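Local coordinates for protein protoporphyrinogen oxidase (Exiguobacterium sibiricum, PDB 3LOV) that binds FAD and probably oxidises coproporphyrinogen III to coproporphyrin III with molecular oxygen in the coproporphyrin-dependent route to heme b, at residues R423-V428 against A441-G446; I285-V290 against E303-H308; G434-G439 against E459-E464. All coordinates share one frame; numbering follows the deposited sequence.

Contact 1: R423-V428 against A441-G446; sequences RVREEV and AYDGVG. With FAD (flavin-adenine dinucleotide), chain B.
The guanidinium group of Arg425 meets the carboxylate of Asp443 end-on, one nitrogen to each oxygen. NH1 of Arg425 lies 2.9 Å from OD1 of Asp443, almost straight at 170°, and uses the syn lone pair of that oxygen. The second bond runs from Arg425 NH2 to Asp443 OD2 at 3.0 Å. It also arrives on the syn side, but 23° out of the carboxylate plane. With two nitrogens on two oxygens, this is a bidentate salt bridge, its planes nearly coplanar. The arginine chain is extended from CG to NE, which carries its charge from helix 417-431 across to the loop 441-446. NH2 also bonds to the carbonyl O of Leu437, and Asp443 OD2 to Ser453, so both charged ends have further partners. Obliquely to the guanidinium, CB of Tyr442 touches NH2 of Arg425 at 3.6 Å. This loop joins the last strand of the parallel sheet in the Rossmann-type FAD domain to helix 447-463. Its far end reaches the cofactor. The carbonyl O of Val445 accepts a short 2.5 Å hydrogen bond from the ribityl hydroxyl O3' of FAD. Gly446, at the N-cap of helix 447-463, lies beside the same hydroxyl.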
loop_
_atom_site.group_PDB
_atom_site.type_symbol
_atom_site.label_atom_id
_atom_site.label_comp_id
_atom_site.label_asym_id
_atom_site.label_seq_id
_atom_site.Cartn_x
_atom_site.Cartn_y
_atom_site.Cartn_z
ATOM N N ARG A 423 -11.518 9.227 -16.577
ATOM C CA ARG A 423 -11.971 8.827 -17.889
ATOM C C ARG A 423 -12.490 7.374 -17.887
ATOM O O ARG A 423 -13.510 7.117 -18.481
ATOM C CB ARG A 423 -10.889 9.078 -18.958
ATOM C CG ARG A 423 -11.399 8.924 -20.422
ATOM C CD ARG A 423 -11.189 7.500 -20.877
ATOM N NE ARG A 423 -12.070 7.027 -21.940
ATOM C CZ ARG A 423 -12.160 5.753 -22.306
ATOM N NH1 ARG A 423 -11.449 4.819 -21.665
ATOM N NH2 ARG A 423 -12.970 5.403 -23.303
ATOM N N VAL A 424 -11.815 6.434 -17.212
ATOM C CA VAL A 424 -12.319 5.050 -17.066
ATOM C C VAL A 424 -13.770 5.059 -16.484
ATOM O O VAL A 424 -14.690 4.470 -17.066
ATOM C CB VAL A 424 -11.303 4.147 -16.236
ATOM C CG1 VAL A 424 -11.943 2.874 -15.675
ATOM C CG2 VAL A 424 -10.060 3.782 -17.061
ATOM N N ARG A 425 -13.982 5.809 -15.405
ATOM C CA ARG A 425 -15.285 5.877 -14.734
ATOM C C ARG A 425 -16.403 6.450 -15.607
ATOM O O ARG A 425 -17.532 5.933 -15.570
ATOM C CB ARG A 425 -15.173 6.662 -13.435
ATOM C CG ARG A 425 -14.382 5.882 -12.349
ATOM C CD ARG A 425 -14.452 6.614 -11.020
ATOM N NE ARG A 425 -14.149 5.745 -9.883
ATOM C CZ ARG A 425 -13.198 5.976 -8.976
ATOM N NH1 ARG A 425 -12.441 7.075 -9.007
ATOM N NH2 ARG A 425 -13.041 5.122 -7.983
ATOM N N GLU A 426 -16.072 7.451 -16.437
ATOM C CA GLU A 426 -17.025 8.046 -17.387
ATOM C C GLU A 426 -17.394 7.073 -18.485
ATOM O O GLU A 426 -18.550 7.002 -18.912
ATOM C CB GLU A 426 -16.427 9.308 -18.026
ATOM C CG GLU A 426 -16.299 10.455 -17.048
ATOM C CD GLU A 426 -15.481 11.613 -17.607
ATOM O OE1 GLU A 426 -15.143 11.576 -18.819
ATOM O OE2 GLU A 426 -15.175 12.548 -16.823
ATOM N N GLU A 427 -16.406 6.326 -18.964
ATOM C CA GLU A 427 -16.673 5.315 -19.939
ATOM C C GLU A 427 -17.562 4.232 -19.351
ATOM O O GLU A 427 -18.489 3.776 -20.002
ATOM C CB GLU A 427 -15.383 4.683 -20.435
ATOM C CG GLU A 427 -15.578 3.432 -21.297
ATOM C CD GLU A 427 -16.013 3.726 -22.748
ATOM O OE1 GLU A 427 -16.445 4.851 -23.038
ATOM O OE2 GLU A 427 -15.883 2.823 -23.595
ATOM N N VAL A 428 -17.242 3.746 -18.158
ATOM C CA VAL A 428 -18.109 2.733 -17.530
ATOM C C VAL A 428 -19.524 3.285 -17.309
ATOM O O VAL A 428 -20.509 2.620 -17.569
ATOM C CB VAL A 428 -17.510 2.180 -16.252
ATOM C CG1 VAL A 428 -18.520 1.264 -15.535
ATOM C CG2 VAL A 428 -16.208 1.421 -16.559
ATOM N N ALA A 441 -6.862 0.118 -7.266
ATOM C CA ALA A 441 -6.439 0.493 -8.634
ATOM C C ALA A 441 -6.668 1.980 -8.862
ATOM O O ALA A 441 -6.055 2.598 -9.767
ATOM C CB ALA A 441 -7.242 -0.260 -9.660
ATOM N N TYR A 442 -7.599 2.540 -8.078
ATOM C CA TYR A 442 -8.216 3.821 -8.472
ATOM C C TYR A 442 -7.715 5.079 -7.798
ATOM O O TYR A 442 -7.195 5.974 -8.475
ATOM C CB TYR A 442 -9.744 3.713 -8.394
ATOM C CG TYR A 442 -10.240 2.455 -9.100
ATOM C CD1 TYR A 442 -10.269 2.390 -10.491
ATOM C CD2 TYR A 442 -10.641 1.331 -8.387
ATOM C CE1 TYR A 442 -10.670 1.249 -11.159
ATOM C CE2 TYR A 442 -11.075 0.179 -9.058
ATOM C CZ TYR A 442 -11.050 0.130 -10.429
ATOM O OH TYR A 442 -11.441 -1.000 -11.127
ATOM N N ASP A 443 -7.937 5.184 -6.495
ATOM C CA ASP A 443 -7.786 6.452 -5.777
ATOM C C ASP A 443 -6.704 6.374 -4.654
ATOM O O ASP A 443 -6.848 6.984 -3.602
ATOM C CB ASP A 443 -9.124 6.840 -5.144
ATOM C CG ASP A 443 -10.290 6.793 -6.126
ATOM O OD1 ASP A 443 -10.164 7.365 -7.208
ATOM O OD2 ASP A 443 -11.341 6.183 -5.785
ATOM N N GLY A 444 -5.643 5.602 -4.885
ATOM C CA GLY A 444 -4.598 5.405 -3.885
ATOM C C GLY A 444 -4.588 3.962 -3.456
ATOM O O GLY A 444 -5.628 3.356 -3.247
ATOM N N VAL A 445 -3.394 3.437 -3.282
ATOM C CA VAL A 445 -3.179 2.057 -2.936
ATOM C C VAL A 445 -3.463 1.663 -1.485
ATOM O O VAL A 445 -3.810 0.519 -1.231
ATOM C CB VAL A 445 -1.726 1.679 -3.336
ATOM C CG1 VAL A 445 -1.317 0.364 -2.738
ATOM C CG2 VAL A 445 -1.653 1.664 -4.864
ATOM N N GLY A 446 -3.357 2.595 -0.544
ATOM C CA GLY A 446 -3.368 2.271 0.897
ATOM C C GLY A 446 -4.737 2.023 1.498
ATOM O O GLY A 446 -5.747 2.425 0.934
HETATM P PA FAD B . -8.327 -6.742 -2.120
HETATM O O1A FAD B . -7.852 -6.768 -0.706
HETATM O O2A FAD B . -7.451 -7.302 -3.176
HETATM O O5B FAD B . -9.736 -7.478 -2.185
HETATM C C5B FAD B . -10.319 -7.901 -3.392
HETATM C C4B FAD B . -11.418 -8.912 -3.046
HETATM O O4B FAD B . -12.193 -9.230 -4.204
HETATM C C3B FAD B . -10.820 -10.188 -2.489
HETATM O O3B FAD B . -11.497 -10.619 -1.321
HETATM C C2B FAD B . -10.998 -11.132 -3.662
HETATM O O2B FAD B . -11.169 -12.451 -3.280
HETATM C C1B FAD B . -12.269 -10.624 -4.310
HETATM N N9A FAD B . -12.456 -10.993 -5.722
HETATM C C8A FAD B . -11.559 -11.153 -6.755
HETATM N N7A FAD B . -12.217 -11.500 -7.890
HETATM C C5A FAD B . -13.549 -11.569 -7.585
HETATM C C6A FAD B . -14.698 -11.853 -8.326
HETATM N N6A FAD B . -14.634 -12.106 -9.630
HETATM N N1A FAD B . -15.936 -11.842 -7.703
HETATM C C2A FAD B . -16.046 -11.512 -6.374
HETATM N N3A FAD B . -14.909 -11.205 -5.648
HETATM C C4A FAD B . -13.697 -11.255 -6.237
HETATM N N1 FAD B . -1.814 -0.510 2.622
HETATM C C2 FAD B . -1.617 0.201 3.774
HETATM O O2 FAD B . -2.353 1.156 4.059
HETATM N N3 FAD B . -0.580 -0.133 4.608
HETATM C C4 FAD B . 0.276 -1.133 4.324
HETATM O O4 FAD B . 1.155 -1.396 5.125
HETATM C C4X FAD B . 0.126 -1.846 3.154
HETATM N N5 FAD B . 0.974 -2.907 2.879
HETATM C C5X FAD B . 0.782 -3.625 1.696
HETATM C C6 FAD B . 1.649 -4.676 1.376
HETATM C C7 FAD B . 1.469 -5.405 0.189
HETATM C C7M FAD B . 2.396 -6.537 -0.144
HETATM C C8 FAD B . 0.395 -5.110 -0.671
HETATM C C8M FAD B . 0.170 -5.862 -1.971
HETATM C C9 FAD B . -0.483 -4.077 -0.356
HETATM C C9A FAD B . -0.299 -3.319 0.823
HETATM N N10 FAD B . -1.180 -2.277 1.142
HETATM C C10 FAD B . -0.952 -1.539 2.310
HETATM C "C1'" FAD B . -2.338 -1.869 0.263
HETATM C "C2'" FAD B . -3.623 -2.556 0.789
HETATM O "O2'" FAD B . -3.467 -3.922 0.675
HETATM C "C3'" FAD B . -4.887 -2.142 0.024
HETATM O "O3'" FAD B . -5.181 -0.818 0.450
HETATM C "C4'" FAD B . -6.152 -2.996 0.298
HETATM O "O4'" FAD B . -5.926 -4.315 0.755
HETATM C "C5'" FAD B . -6.992 -3.158 -0.954
HETATM O "O5'" FAD B . -8.193 -3.805 -0.617
HETATM P P FAD B . -9.277 -4.038 -1.741
HETATM O O1P FAD B . -9.373 -2.879 -2.698
HETATM O O2P FAD B . -10.594 -4.544 -1.202
HETATM O O3P FAD B . -8.648 -5.255 -2.634
#

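Contact 2: I285-V290 against E303-H308; sequences IPHPQV and EQLTTH. With FAD (flavin-adenine dinucleotide), chain B.
His287 holds CG between its backbone N and carbonyl carbon (chi1 69°), and the imidazole is turned about its CB-CG bond so that NE2 faces the segment 303-308. Leu305 has CG opposite the backbone N, which brings its CD2 methyl over that ring. NE2 of His287 donates to the carbonyl O of Leu305 at 2.9 Å, with an N-H...O angle of 159°. The oxygen lies near the ring plane, while the donor is tilted 31° from the carbonyl plane. The proton on NE2 is therefore spent on a backbone carbonyl. Leu305 CD2 sits 3.7 Å from the centroid of the His287 ring, close to the ring normal, in a CH-pi contact. CD of Pro288 lies against the opposite face, away from the ring centre. The imidazole is thus packed between a leucine methyl and a proline ring. At its edge, CE1 of His287 meets CG2 of Thr307 at 3.9 Å.

The same helix start carries part of the adenine pocket of FAD. Gln289 reads the adenine edge with both ends of its amide: OE1 accepts from FAD N6A at 2.8 Å, and NE2 donates to FAD N7A at 2.9 Å, the latter bond distinctly bent. CG2 of Ile285 lies 3.3 Å from FAD C4A, over the purine. CD of Pro286 packs near C8A of FAD.

Pro286 is the N-cap of helix 287-293, which follows strand 280-283 of the parallel sheet. Leu305 lies just after helix 300-303 and leads into the weakly bonded start of strand 307-318 of the mixed sheet. Leu302 and Ala441 also pack on His287, and Thr307 touches Asp408 of strand 400-411.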
loop_
_atom_site.group_PDB
_atom_site.type_symbol
_atom_site.label_atom_id
_atom_site.label_comp_id
_atom_site.label_asym_id
_atom_site.label_seq_id
_atom_site.Cartn_x
_atom_site.Cartn_y
_atom_site.Cartn_z
ATOM N N ILE A 285 -13.038 -5.492 -7.179
ATOM C CA ILE A 285 -12.191 -6.618 -7.498
ATOM C C ILE A 285 -11.008 -6.137 -8.363
ATOM O O ILE A 285 -11.000 -4.998 -8.791
ATOM C CB ILE A 285 -12.963 -7.688 -8.272
ATOM C CG1 ILE A 285 -13.382 -7.176 -9.665
ATOM C CG2 ILE A 285 -14.141 -8.180 -7.438
ATOM C CD1 ILE A 285 -14.146 -8.242 -10.501
ATOM N N PRO A 286 -10.013 -6.996 -8.585
ATOM C CA PRO A 286 -8.856 -6.521 -9.348
ATOM C C PRO A 286 -9.257 -5.986 -10.733
ATOM O O PRO A 286 -10.079 -6.592 -11.439
ATOM C CB PRO A 286 -7.994 -7.771 -9.491
ATOM C CG PRO A 286 -8.328 -8.640 -8.283
ATOM C CD PRO A 286 -9.744 -8.279 -7.886
ATOM N N HIS A 287 -8.630 -4.894 -11.123
ATOM C CA HIS A 287 -8.976 -4.169 -12.337
ATOM C C HIS A 287 -8.921 -4.960 -13.694
ATOM O O HIS A 287 -9.710 -4.692 -14.587
ATOM C CB HIS A 287 -8.196 -2.832 -12.391
ATOM C CG HIS A 287 -6.720 -2.982 -12.602
ATOM N ND1 HIS A 287 -5.823 -3.115 -11.562
ATOM C CD2 HIS A 287 -5.983 -3.021 -13.737
ATOM C CE1 HIS A 287 -4.605 -3.252 -12.047
ATOM N NE2 HIS A 287 -4.666 -3.157 -13.363
ATOM N N PRO A 288 -8.039 -5.943 -13.836
ATOM C CA PRO A 288 -8.117 -6.753 -15.072
ATOM C C PRO A 288 -9.386 -7.618 -15.164
ATOM O O PRO A 288 -9.763 -8.014 -16.257
ATOM C CB PRO A 288 -6.887 -7.661 -15.004
ATOM C CG PRO A 288 -6.026 -7.115 -13.876
ATOM C CD PRO A 288 -6.963 -6.399 -12.941
ATOM N N GLN A 289 -10.014 -7.939 -14.037
ATOM C CA GLN A 289 -11.305 -8.586 -14.099
ATOM C C GLN A 289 -12.373 -7.584 -14.454
ATOM O O GLN A 289 -13.342 -7.951 -15.099
ATOM C CB GLN A 289 -11.660 -9.300 -12.800
ATOM C CG GLN A 289 -10.715 -10.462 -12.397
ATOM C CD GLN A 289 -11.282 -11.181 -11.221
ATOM O OE1 GLN A 289 -12.448 -11.560 -11.247
ATOM N NE2 GLN A 289 -10.494 -11.362 -10.173
ATOM N N VAL A 290 -12.198 -6.313 -14.092
ATOM C CA VAL A 290 -13.126 -5.259 -14.515
ATOM C C VAL A 290 -13.181 -5.148 -16.031
ATOM O O VAL A 290 -14.260 -5.092 -16.649
ATOM C CB VAL A 290 -12.765 -3.881 -13.882
ATOM C CG1 VAL A 290 -13.608 -2.765 -14.498
ATOM C CG2 VAL A 290 -12.920 -3.933 -12.338
ATOM N N GLU A 303 -6.129 -1.658 -18.957
ATOM C CA GLU A 303 -5.276 -2.707 -19.580
ATOM C C GLU A 303 -3.775 -2.395 -19.408
ATOM O O GLU A 303 -2.970 -3.281 -19.294
ATOM C CB GLU A 303 -5.582 -2.867 -21.080
ATOM C CG GLU A 303 -6.967 -3.415 -21.359
ATOM C CD GLU A 303 -7.460 -3.180 -22.785
ATOM O OE1 GLU A 303 -6.816 -2.456 -23.569
ATOM O OE2 GLU A 303 -8.546 -3.687 -23.098
ATOM N N GLN A 304 -3.419 -1.125 -19.420
ATOM C CA GLN A 304 -2.026 -0.707 -19.251
ATOM C C GLN A 304 -1.615 -0.439 -17.823
ATOM O O GLN A 304 -0.484 -0.059 -17.599
ATOM C CB GLN A 304 -1.801 0.572 -20.063
ATOM C CG GLN A 304 -1.922 0.301 -21.555
ATOM C CD GLN A 304 -2.274 1.546 -22.333
ATOM O OE1 GLN A 304 -1.703 2.621 -22.128
ATOM N NE2 GLN A 304 -3.243 1.418 -23.214
ATOM N N LEU A 305 -2.502 -0.633 -16.844
ATOM C CA LEU A 305 -2.126 -0.466 -15.446
ATOM C C LEU A 305 -1.475 -1.742 -14.955
ATOM O O LEU A 305 -2.139 -2.746 -14.724
ATOM C CB LEU A 305 -3.353 -0.082 -14.605
ATOM C CG LEU A 305 -3.145 0.307 -13.148
ATOM C CD1 LEU A 305 -2.316 1.574 -13.032
ATOM C CD2 LEU A 305 -4.490 0.444 -12.437
ATOM N N THR A 306 -0.163 -1.703 -14.771
ATOM C CA THR A 306 0.592 -2.882 -14.435
ATOM C C THR A 306 0.701 -3.102 -12.951
ATOM O O THR A 306 0.492 -2.180 -12.147
ATOM C CB THR A 306 2.051 -2.819 -14.963
ATOM O OG1 THR A 306 2.754 -1.765 -14.279
ATOM C CG2 THR A 306 2.111 -2.604 -16.518
ATOM N N THR A 307 1.091 -4.330 -12.593
ATOM C CA THR A 307 1.272 -4.702 -11.218
ATOM C C THR A 307 2.498 -5.588 -11.069
ATOM O O THR A 307 3.076 -6.058 -12.068
ATOM C CB THR A 307 0.044 -5.500 -10.695
ATOM O OG1 THR A 307 -0.111 -6.676 -11.484
ATOM C CG2 THR A 307 -1.270 -4.646 -10.690
ATOM N N HIS A 308 2.882 -5.817 -9.816
ATOM C CA HIS A 308 3.813 -6.897 -9.461
ATOM C C HIS A 308 3.286 -7.638 -8.231
ATOM O O HIS A 308 2.409 -7.127 -7.504
ATOM C CB HIS A 308 5.236 -6.334 -9.248
ATOM C CG HIS A 308 5.395 -5.539 -7.993
ATOM N ND1 HIS A 308 5.124 -4.188 -7.922
ATOM C CD2 HIS A 308 5.797 -5.909 -6.752
ATOM C CE1 HIS A 308 5.343 -3.762 -6.692
ATOM N NE2 HIS A 308 5.755 -4.783 -5.961
HETATM P PA FAD B . -8.327 -6.742 -2.120
HETATM O O1A FAD B . -7.852 -6.768 -0.706
HETATM O O2A FAD B . -7.451 -7.302 -3.176
HETATM O O5B FAD B . -9.736 -7.478 -2.185
HETATM C C5B FAD B . -10.319 -7.901 -3.392
HETATM C C4B FAD B . -11.418 -8.912 -3.046
HETATM O O4B FAD B . -12.193 -9.230 -4.204
HETATM C C3B FAD B . -10.820 -10.188 -2.489
HETATM O O3B FAD B . -11.497 -10.619 -1.321
HETATM C C2B FAD B . -10.998 -11.132 -3.662
HETATM O O2B FAD B . -11.169 -12.451 -3.280
HETATM C C1B FAD B . -12.269 -10.624 -4.310
HETATM N N9A FAD B . -12.456 -10.993 -5.722
HETATM C C8A FAD B . -11.559 -11.153 -6.755
HETATM N N7A FAD B . -12.217 -11.500 -7.890
HETATM C C5A FAD B . -13.549 -11.569 -7.585
HETATM C C6A FAD B . -14.698 -11.853 -8.326
HETATM N N6A FAD B . -14.634 -12.106 -9.630
HETATM N N1A FAD B . -15.936 -11.842 -7.703
HETATM C C2A FAD B . -16.046 -11.512 -6.374
HETATM N N3A FAD B . -14.909 -11.205 -5.648
HETATM C C4A FAD B . -13.697 -11.255 -6.237
HETATM N N1 FAD B . -1.814 -0.510 2.622
HETATM C C2 FAD B . -1.617 0.201 3.774
HETATM O O2 FAD B . -2.353 1.156 4.059
HETATM N N3 FAD B . -0.580 -0.133 4.608
HETATM C C4 FAD B . 0.276 -1.133 4.324
HETATM O O4 FAD B . 1.155 -1.396 5.125
HETATM C C4X FAD B . 0.126 -1.846 3.154
HETATM N N5 FAD B . 0.974 -2.907 2.879
HETATM C C5X FAD B . 0.782 -3.625 1.696
HETATM C C6 FAD B . 1.649 -4.676 1.376
HETATM C C7 FAD B . 1.469 -5.405 0.189
HETATM C C7M FAD B . 2.396 -6.537 -0.144
HETATM C C8 FAD B . 0.395 -5.110 -0.671
HETATM C C8M FAD B . 0.170 -5.862 -1.971
HETATM C C9 FAD B . -0.483 -4.077 -0.356
HETATM C C9A FAD B . -0.299 -3.319 0.823
HETATM N N10 FAD B . -1.180 -2.277 1.142
HETATM C C10 FAD B . -0.952 -1.539 2.310
HETATM C "C1'" FAD B . -2.338 -1.869 0.263
HETATM C "C2'" FAD B . -3.623 -2.556 0.789
HETATM O "O2'" FAD B . -3.467 -3.922 0.675
HETATM C "C3'" FAD B . -4.887 -2.142 0.024
HETATM O "O3'" FAD B . -5.181 -0.818 0.450
HETATM C "C4'" FAD B . -6.152 -2.996 0.298
HETATM O "O4'" FAD B . -5.926 -4.315 0.755
HETATM C "C5'" FAD B . -6.992 -3.158 -0.954
HETATM O "O5'" FAD B . -8.193 -3.805 -0.617
HETATM P P FAD B . -9.277 -4.038 -1.741
HETATM O O1P FAD B . -9.373 -2.879 -2.698
HETATM O O2P FAD B . -10.594 -4.544 -1.202
HETATM O O3P FAD B . -8.648 -5.255 -2.634
#

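Contact 3: G434-G439 against E459-E464; sequences GIYLAG and ESIELE
Ser460 OG touches the Tyr436 ring at 3.6 Å from CE2, while its hydrogen bond goes to the carbonyl O of Met457, one turn earlier in its own helix. No hydrogen bond links the segments 434-439 and 459-464. The serine oxygen approaches the ring obliquely and makes only a packing contact there. Tyr436 carries the whole contact from the strand side. With CG anti to the carbonyl carbon (chi1 -62°), the ring projects toward the end of helix 447-463, one face against Ile461. CG1 of Ile461 is 3.8 Å from the centroid of the Tyr436 ring and 19° off the normal, a CH-pi contact. CD1 of Ile461 extends along the same side, 3.8 Å from CD1 of Tyr436. At the far end of the ring, Tyr436 OH meets the CG methylene of Glu464 at 3.5 Å. The Glu464 chain is bent at chi2 and poorly ordered, so this last touch is less certain than the others.

The arrangement is helix-on-sheet packing of the Rossmann-type domain. The Tyr436 side chain is about 13 Å from FAD at the nearest atoms, while Gly439 touches it. Strand 435-437 is the outermost strand of the five-stranded parallel sheet within this chain. Its backbone bonds to Val281 and Leu283 of strand 280-283. Helix 447-463 packs against the Tyr436 side, and Ile435, Tyr436 and Leu437 touch helix 417-431 through Val428, Leu429 and Val424.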
loop_
_atom_site.group_PDB
_atom_site.type_symbol
_atom_site.label_atom_id
_atom_site.label_comp_id
_atom_site.label_asym_id
_atom_site.label_seq_id
_atom_site.Cartn_x
_atom_site.Cartn_y
_atom_site.Cartn_z
ATOM N N GLY A 434 -25.088 2.882 -13.836
ATOM C CA GLY A 434 -25.240 2.183 -12.556
ATOM C C GLY A 434 -24.070 1.294 -12.104
ATOM O O GLY A 434 -24.151 0.627 -11.062
ATOM N N ILE A 435 -22.980 1.271 -12.860
ATOM C CA ILE A 435 -21.833 0.483 -12.446
ATOM C C ILE A 435 -20.720 1.429 -12.033
ATOM O O ILE A 435 -20.385 2.360 -12.760
ATOM C CB ILE A 435 -21.441 -0.553 -13.523
ATOM C CG1 ILE A 435 -22.652 -1.473 -13.792
ATOM C CG2 ILE A 435 -20.201 -1.370 -13.106
ATOM C CD1 ILE A 435 -22.338 -2.715 -14.581
ATOM N N TYR A 436 -20.203 1.207 -10.822
ATOM C CA TYR A 436 -19.220 2.085 -10.175
ATOM C C TYR A 436 -18.033 1.211 -9.798
ATOM O O TYR A 436 -18.166 -0.018 -9.647
ATOM C CB TYR A 436 -19.829 2.798 -8.933
ATOM C CG TYR A 436 -21.003 3.712 -9.267
ATOM C CD1 TYR A 436 -22.311 3.222 -9.408
ATOM C CD2 TYR A 436 -20.806 5.054 -9.458
ATOM C CE1 TYR A 436 -23.380 4.092 -9.773
ATOM C CE2 TYR A 436 -21.860 5.924 -9.802
ATOM C CZ TYR A 436 -23.134 5.426 -9.956
ATOM O OH TYR A 436 -24.107 6.325 -10.281
ATOM N N LEU A 437 -16.865 1.841 -9.726
ATOM C CA LEU A 437 -15.597 1.187 -9.385
ATOM C C LEU A 437 -14.966 1.794 -8.138
ATOM O O LEU A 437 -14.957 3.014 -7.980
ATOM C CB LEU A 437 -14.595 1.373 -10.548
ATOM C CG LEU A 437 -15.075 1.046 -11.946
ATOM C CD1 LEU A 437 -14.043 1.398 -13.009
ATOM C CD2 LEU A 437 -15.411 -0.433 -12.028
ATOM N N ALA A 438 -14.359 0.946 -7.302
ATOM C CA ALA A 438 -13.628 1.391 -6.117
ATOM C C ALA A 438 -12.578 0.364 -5.728
ATOM O O ALA A 438 -12.668 -0.813 -6.068
ATOM C CB ALA A 438 -14.610 1.649 -4.926
ATOM N N GLY A 439 -11.551 0.828 -5.039
ATOM C CA GLY A 439 -10.446 -0.005 -4.653
ATOM C C GLY A 439 -9.074 0.511 -5.022
ATOM O O GLY A 439 -8.897 1.639 -5.476
ATOM N N GLU A 459 -21.386 7.425 -1.859
ATOM C CA GLU A 459 -21.934 8.780 -1.886
ATOM C C GLU A 459 -22.471 9.189 -3.262
ATOM O O GLU A 459 -23.528 9.791 -3.362
ATOM C CB GLU A 459 -20.855 9.820 -1.499
ATOM C CG GLU A 459 -20.534 9.942 0.004
ATOM C CD GLU A 459 -19.333 10.847 0.271
ATOM O OE1 GLU A 459 -18.786 11.464 -0.677
ATOM O OE2 GLU A 459 -18.941 10.950 1.442
ATOM N N SER A 460 -21.716 8.896 -4.316
ATOM C CA SER A 460 -22.096 9.323 -5.646
ATOM C C SER A 460 -23.287 8.493 -6.159
ATOM O O SER A 460 -24.054 8.983 -6.963
ATOM C CB SER A 460 -20.905 9.296 -6.590
ATOM O OG SER A 460 -20.694 8.006 -7.073
ATOM N N ILE A 461 -23.479 7.267 -5.668
ATOM C CA ILE A 461 -24.729 6.549 -5.959
ATOM C C ILE A 461 -25.894 7.294 -5.296
ATOM O O ILE A 461 -26.974 7.385 -5.877
ATOM C CB ILE A 461 -24.741 5.079 -5.481
ATOM C CG1 ILE A 461 -23.618 4.281 -6.120
ATOM C CG2 ILE A 461 -26.061 4.424 -5.860
ATOM C CD1 ILE A 461 -23.675 2.815 -5.832
ATOM N N GLU A 462 -25.642 7.852 -4.098
ATOM C CA GLU A 462 -26.627 8.644 -3.328
ATOM C C GLU A 462 -27.180 9.858 -4.063
ATOM O O GLU A 462 -28.363 10.168 -3.920
ATOM C CB GLU A 462 -26.058 9.071 -1.951
ATOM N N LEU A 463 -26.337 10.539 -4.841
ATOM C CA LEU A 463 -26.794 11.604 -5.752
ATOM C C LEU A 463 -27.704 11.032 -6.857
ATOM O O LEU A 463 -28.705 11.648 -7.244
ATOM C CB LEU A 463 -25.600 12.355 -6.371
ATOM C CG LEU A 463 -25.905 13.784 -6.835
ATOM C CD1 LEU A 463 -26.212 14.687 -5.620
ATOM C CD2 LEU A 463 -24.764 14.347 -7.683
ATOM N N GLU A 464 -27.365 9.840 -7.339
ATOM C CA GLU A 464 -28.154 9.163 -8.364
ATOM C C GLU A 464 -29.267 8.303 -7.774
ATOM O O GLU A 464 -29.516 7.207 -8.259
ATOM C CB GLU A 464 -27.239 8.310 -9.241
ATOM C CG GLU A 464 -26.225 9.143 -10.030
ATOM C CD GLU A 464 -26.819 9.805 -11.269
ATOM O OE1 GLU A 464 -27.964 9.461 -11.648
ATOM O OE2 GLU A 464 -26.127 10.657 -11.867
#

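How the contacts relate
Contacts 1 and 3 share the region around strand 435-437. Helix 417-431 precedes it, and helix 447-463 follows the loop of contact 1. The Arg425 side chain of contact 1 also reaches the backbone of that strand, which joins the two directly. Contact 2 touches contact 1 where Tyr442 and Ala441 meet Val290 and His287. Its link to contact 3 is slighter, through Val290 and Leu437. All three are partly buried. Contact 3 lies farthest from the chain centre and ends at the exposed, poorly ordered Glu464. Contact 1 is ionic, contact 2 combines one hydrogen bond with CH-pi packing, and contact 3 is packing alone. Contact 1 reaches the ribityl chain of FAD and contact 2 its adenine.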